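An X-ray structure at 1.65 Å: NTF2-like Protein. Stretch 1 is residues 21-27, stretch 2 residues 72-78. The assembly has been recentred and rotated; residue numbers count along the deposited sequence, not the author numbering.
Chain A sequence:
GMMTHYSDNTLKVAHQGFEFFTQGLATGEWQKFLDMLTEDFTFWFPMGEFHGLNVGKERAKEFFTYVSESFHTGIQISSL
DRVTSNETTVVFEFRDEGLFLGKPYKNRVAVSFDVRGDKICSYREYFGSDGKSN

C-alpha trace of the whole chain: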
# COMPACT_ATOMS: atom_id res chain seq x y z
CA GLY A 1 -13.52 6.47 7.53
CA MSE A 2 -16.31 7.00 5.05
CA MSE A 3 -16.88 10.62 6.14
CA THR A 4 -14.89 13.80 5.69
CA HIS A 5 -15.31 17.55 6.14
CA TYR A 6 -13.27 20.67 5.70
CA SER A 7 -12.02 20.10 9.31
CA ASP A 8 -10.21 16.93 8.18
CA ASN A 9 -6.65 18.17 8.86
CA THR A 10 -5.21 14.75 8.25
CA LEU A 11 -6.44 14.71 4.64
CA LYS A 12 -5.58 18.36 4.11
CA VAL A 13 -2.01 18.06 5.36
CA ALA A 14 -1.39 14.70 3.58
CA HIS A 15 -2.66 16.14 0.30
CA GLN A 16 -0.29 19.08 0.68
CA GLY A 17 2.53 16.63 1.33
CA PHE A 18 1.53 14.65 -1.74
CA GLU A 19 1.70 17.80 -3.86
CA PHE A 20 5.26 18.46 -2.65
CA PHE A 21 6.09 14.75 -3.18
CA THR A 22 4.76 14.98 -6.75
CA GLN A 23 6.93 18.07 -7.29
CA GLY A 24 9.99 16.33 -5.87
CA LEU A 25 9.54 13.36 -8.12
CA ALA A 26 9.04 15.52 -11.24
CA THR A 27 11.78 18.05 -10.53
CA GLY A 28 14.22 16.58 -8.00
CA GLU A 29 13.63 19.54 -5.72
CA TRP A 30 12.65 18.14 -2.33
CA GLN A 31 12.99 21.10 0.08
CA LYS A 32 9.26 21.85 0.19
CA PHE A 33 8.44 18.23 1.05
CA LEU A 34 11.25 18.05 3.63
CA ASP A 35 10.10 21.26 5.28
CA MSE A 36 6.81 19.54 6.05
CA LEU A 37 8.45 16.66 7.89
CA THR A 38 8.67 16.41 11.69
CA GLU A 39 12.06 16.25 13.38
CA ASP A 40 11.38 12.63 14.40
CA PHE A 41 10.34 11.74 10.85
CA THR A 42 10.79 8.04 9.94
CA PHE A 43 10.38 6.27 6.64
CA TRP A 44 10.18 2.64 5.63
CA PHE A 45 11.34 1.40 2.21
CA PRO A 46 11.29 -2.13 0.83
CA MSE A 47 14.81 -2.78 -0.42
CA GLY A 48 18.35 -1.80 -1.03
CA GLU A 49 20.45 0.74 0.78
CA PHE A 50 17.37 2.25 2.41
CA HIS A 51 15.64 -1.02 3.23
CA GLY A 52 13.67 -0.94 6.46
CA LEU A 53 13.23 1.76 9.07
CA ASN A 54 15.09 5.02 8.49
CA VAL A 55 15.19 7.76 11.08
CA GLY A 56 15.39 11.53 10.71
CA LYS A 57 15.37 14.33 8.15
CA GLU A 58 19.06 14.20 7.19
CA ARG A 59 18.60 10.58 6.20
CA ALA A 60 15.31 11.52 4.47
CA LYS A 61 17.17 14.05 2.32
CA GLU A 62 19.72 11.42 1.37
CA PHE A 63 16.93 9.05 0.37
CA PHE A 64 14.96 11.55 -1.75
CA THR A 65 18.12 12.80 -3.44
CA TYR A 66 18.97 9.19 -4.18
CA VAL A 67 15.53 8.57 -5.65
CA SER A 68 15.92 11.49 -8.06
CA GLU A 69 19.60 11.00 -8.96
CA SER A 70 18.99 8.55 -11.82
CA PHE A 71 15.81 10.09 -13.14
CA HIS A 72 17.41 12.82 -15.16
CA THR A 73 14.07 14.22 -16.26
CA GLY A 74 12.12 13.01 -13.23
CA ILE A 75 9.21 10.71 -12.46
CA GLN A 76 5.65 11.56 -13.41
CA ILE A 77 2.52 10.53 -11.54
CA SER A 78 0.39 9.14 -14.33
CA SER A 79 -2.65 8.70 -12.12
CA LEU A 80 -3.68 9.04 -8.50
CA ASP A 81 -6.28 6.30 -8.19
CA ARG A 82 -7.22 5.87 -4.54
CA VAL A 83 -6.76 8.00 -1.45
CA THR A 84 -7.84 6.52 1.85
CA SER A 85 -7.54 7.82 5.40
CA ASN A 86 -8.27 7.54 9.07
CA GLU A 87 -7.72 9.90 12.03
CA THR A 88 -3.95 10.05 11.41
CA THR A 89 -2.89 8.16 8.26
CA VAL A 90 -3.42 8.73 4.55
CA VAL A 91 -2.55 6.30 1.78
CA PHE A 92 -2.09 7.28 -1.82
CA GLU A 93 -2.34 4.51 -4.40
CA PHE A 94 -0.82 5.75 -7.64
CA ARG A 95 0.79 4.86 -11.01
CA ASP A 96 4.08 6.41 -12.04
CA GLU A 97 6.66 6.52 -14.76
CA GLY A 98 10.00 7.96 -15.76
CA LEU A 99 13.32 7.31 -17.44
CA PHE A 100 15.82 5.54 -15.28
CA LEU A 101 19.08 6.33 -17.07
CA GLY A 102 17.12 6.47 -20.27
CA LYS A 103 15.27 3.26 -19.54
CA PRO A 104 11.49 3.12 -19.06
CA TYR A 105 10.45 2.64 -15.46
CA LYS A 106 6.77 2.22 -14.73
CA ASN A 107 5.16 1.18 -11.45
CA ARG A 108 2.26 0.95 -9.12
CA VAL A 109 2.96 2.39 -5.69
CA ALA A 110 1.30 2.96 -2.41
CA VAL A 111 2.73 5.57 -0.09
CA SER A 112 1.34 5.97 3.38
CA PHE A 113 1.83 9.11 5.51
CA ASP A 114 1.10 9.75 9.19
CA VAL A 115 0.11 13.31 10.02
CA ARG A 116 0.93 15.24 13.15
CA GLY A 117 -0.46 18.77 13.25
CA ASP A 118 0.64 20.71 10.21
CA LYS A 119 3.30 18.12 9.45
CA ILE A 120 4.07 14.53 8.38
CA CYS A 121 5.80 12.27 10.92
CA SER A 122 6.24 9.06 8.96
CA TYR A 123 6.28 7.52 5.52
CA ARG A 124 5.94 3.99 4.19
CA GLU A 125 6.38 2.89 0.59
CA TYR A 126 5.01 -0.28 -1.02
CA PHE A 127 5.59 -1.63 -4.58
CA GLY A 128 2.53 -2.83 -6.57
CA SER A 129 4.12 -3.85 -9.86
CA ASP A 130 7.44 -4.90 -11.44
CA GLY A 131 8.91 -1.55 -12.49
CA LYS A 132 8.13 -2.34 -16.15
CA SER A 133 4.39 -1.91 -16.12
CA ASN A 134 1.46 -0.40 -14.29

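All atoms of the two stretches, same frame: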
# COMPACT_ATOMS: atom_id res chain seq x y z
N PHE A 21 5.47 16.05 -2.82
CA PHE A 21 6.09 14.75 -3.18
C PHE A 21 6.06 14.61 -4.71
O PHE A 21 7.05 14.26 -5.35
CB PHE A 21 5.32 13.62 -2.49
CG PHE A 21 5.76 12.25 -2.85
CD1 PHE A 21 6.88 11.65 -2.27
CD2 PHE A 21 4.98 11.49 -3.72
CE1 PHE A 21 7.23 10.32 -2.60
CE2 PHE A 21 5.33 10.19 -4.04
CZ PHE A 21 6.43 9.61 -3.50
N THR A 22 4.93 14.99 -5.29
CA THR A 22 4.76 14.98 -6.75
C THR A 22 5.84 15.86 -7.37
O THR A 22 6.53 15.49 -8.31
CB THR A 22 3.34 15.46 -7.15
OG1 THR A 22 2.37 14.50 -6.71
CG2 THR A 22 3.21 15.69 -8.68
N GLN A 23 5.97 17.06 -6.79
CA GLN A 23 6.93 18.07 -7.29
C GLN A 23 8.38 17.57 -7.18
O GLN A 23 9.20 17.74 -8.09
CB GLN A 23 6.75 19.38 -6.52
CG GLN A 23 7.71 20.45 -6.94
CD GLN A 23 7.43 21.77 -6.25
OE1 GLN A 23 6.41 21.93 -5.57
NE2 GLN A 23 8.32 22.74 -6.44
N GLY A 24 8.67 16.87 -6.09
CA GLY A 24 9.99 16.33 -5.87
C GLY A 24 10.31 15.26 -6.88
O GLY A 24 11.40 15.20 -7.44
N LEU A 25 9.33 14.42 -7.16
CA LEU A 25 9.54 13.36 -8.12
C LEU A 25 9.78 13.96 -9.50
O LEU A 25 10.60 13.48 -10.25
CB LEU A 25 8.33 12.45 -8.21
CG LEU A 25 8.19 11.50 -7.03
CD1 LEU A 25 6.92 10.68 -7.27
CD2 LEU A 25 9.43 10.60 -6.96
N ALA A 26 9.02 14.99 -9.85
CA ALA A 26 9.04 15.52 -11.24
C ALA A 26 10.27 16.37 -11.48
O ALA A 26 10.75 16.50 -12.59
CB ALA A 26 7.78 16.34 -11.55
N THR A 27 10.77 16.97 -10.42
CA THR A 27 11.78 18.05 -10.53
C THR A 27 13.10 17.82 -9.79
O THR A 27 14.11 18.44 -10.09
CB THR A 27 11.25 19.42 -10.03
OG1 THR A 27 11.12 19.40 -8.61
CG2 THR A 27 9.93 19.79 -10.71
N HIS A 72 16.85 11.55 -14.72
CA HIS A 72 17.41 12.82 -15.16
C HIS A 72 16.34 13.82 -15.57
O HIS A 72 16.56 15.03 -15.52
CB HIS A 72 18.43 12.62 -16.25
CG HIS A 72 19.66 11.90 -15.78
ND1 HIS A 72 20.41 11.08 -16.60
CD2 HIS A 72 20.25 11.86 -14.56
CE1 HIS A 72 21.42 10.58 -15.90
NE2 HIS A 72 21.34 11.03 -14.66
N THR A 73 15.18 13.33 -15.94
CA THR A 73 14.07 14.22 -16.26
C THR A 73 12.84 13.97 -15.38
O THR A 73 11.73 14.40 -15.70
CB THR A 73 13.69 14.16 -17.71
OG1 THR A 73 13.45 12.79 -18.11
CG2 THR A 73 14.82 14.78 -18.55
N GLY A 74 13.11 13.30 -14.26
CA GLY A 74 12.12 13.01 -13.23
C GLY A 74 11.20 11.82 -13.46
O GLY A 74 11.31 11.07 -14.42
N ILE A 75 10.32 11.68 -12.49
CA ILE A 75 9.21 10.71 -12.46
C ILE A 75 7.90 11.47 -12.44
O ILE A 75 7.75 12.46 -11.72
CB ILE A 75 9.25 9.81 -11.23
CG1 ILE A 75 10.44 8.86 -11.30
CG2 ILE A 75 7.95 8.97 -11.07
CD1 ILE A 75 10.79 8.25 -9.98
N GLN A 76 7.01 11.02 -13.30
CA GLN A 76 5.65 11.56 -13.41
C GLN A 76 4.65 10.63 -12.70
O GLN A 76 4.78 9.37 -12.74
CB GLN A 76 5.20 11.69 -14.87
CG GLN A 76 5.81 12.89 -15.59
CD GLN A 76 5.40 14.22 -14.99
OE1 GLN A 76 4.22 14.48 -14.77
NE2 GLN A 76 6.40 15.07 -14.68
N ILE A 77 3.67 11.25 -12.09
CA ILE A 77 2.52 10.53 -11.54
C ILE A 77 1.43 10.56 -12.59
O ILE A 77 0.84 11.60 -12.89
CB ILE A 77 2.05 11.09 -10.16
CG1 ILE A 77 3.12 10.82 -9.12
CG2 ILE A 77 0.73 10.45 -9.71
CD1 ILE A 77 2.71 11.18 -7.70
N SER A 78 1.25 9.37 -13.17
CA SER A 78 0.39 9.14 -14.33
C SER A 78 -1.07 9.21 -13.90
O SER A 78 -1.93 9.75 -14.58
CB SER A 78 0.72 7.79 -14.99
OG SER A 78 2.08 7.74 -15.44
O HOH W 1 5.67 13.80 -10.46

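The last turns of a helix (residues 21-27) pack against a loop and the strand it leads into (residues 72-78), the two running at 133° and approaching to 6.4 Å between axes; together they bury 343 Å². One direct hydrogen bond joins them: Ile 75 N donates to Leu 25 O at 2.9 Å with an almost straight N-H...O angle of 179°. Close to the C-terminal end of the stretch, this carbonyl is free to accept from the strand, while the carbonyls of Phe 21, Thr 22 and Gln 23 accept from the amides of Leu 25, Ala 26 and Thr 27. A water reinforces the junction, donating to Thr 22 O (2.9 Å) and to Ile 75 O (2.8 Å), so that the Ile 75 backbone is tied to the helix through both its N and its O. The same Ile 75 O lies 3.4 Å from Ala 26 CA, a CA-H...O contact.

Gly 74 allows this close approach. Its CA is 3.4 Å from Leu 25 O and 3.8 Å from Ala 26 O, and a CB here would point toward the helix, 2.3 Å from Ala 26 O and 3.0 Å from Leu 25 O. Its phi of 82° also favours glycine. The backbones come close here, with the CA atoms of Ala 26 and Gly 74 4.4 Å apart; the methyl of Ala 26 leaves sideways and meets Gln 76 instead.

Leu 25 supplies the largest covered area, 78 Å². Its CB leaves sideways, and the m,t rotamer (chi1 -75°, chi2 179°) spreads the two methyls along the strand: CD2 lies 4.1 Å from Ile 75 CD1, and CD1 lies 4.2 Å from Ile 77 CG1. Both isoleucines are also m,t, with extended CG1-CD1 arms. Ile 75 starts sideways and is buried; Ile 77 points toward the helix, where its CD1 reaches to 3.5 Å from Thr 22 OG1. That contact is packing alone, and the hydroxyl is satisfied elsewhere in the structure.

Gln 76, between the isoleucines, starts away from the helix, whereas Ile 77 points toward it. Its m,m bend (chi1 -76°, chi2 -63°) folds the amide of Gln 76 back, bringing NE2 to 3.6 Å from Ala 26 CB, a packing contact with no hydrogen bond. Gln 23 and Thr 27 point away and take no part; Thr 27, with chi1 p, instead turns OG1 back to donate to Gln 23 O at 2.6 Å.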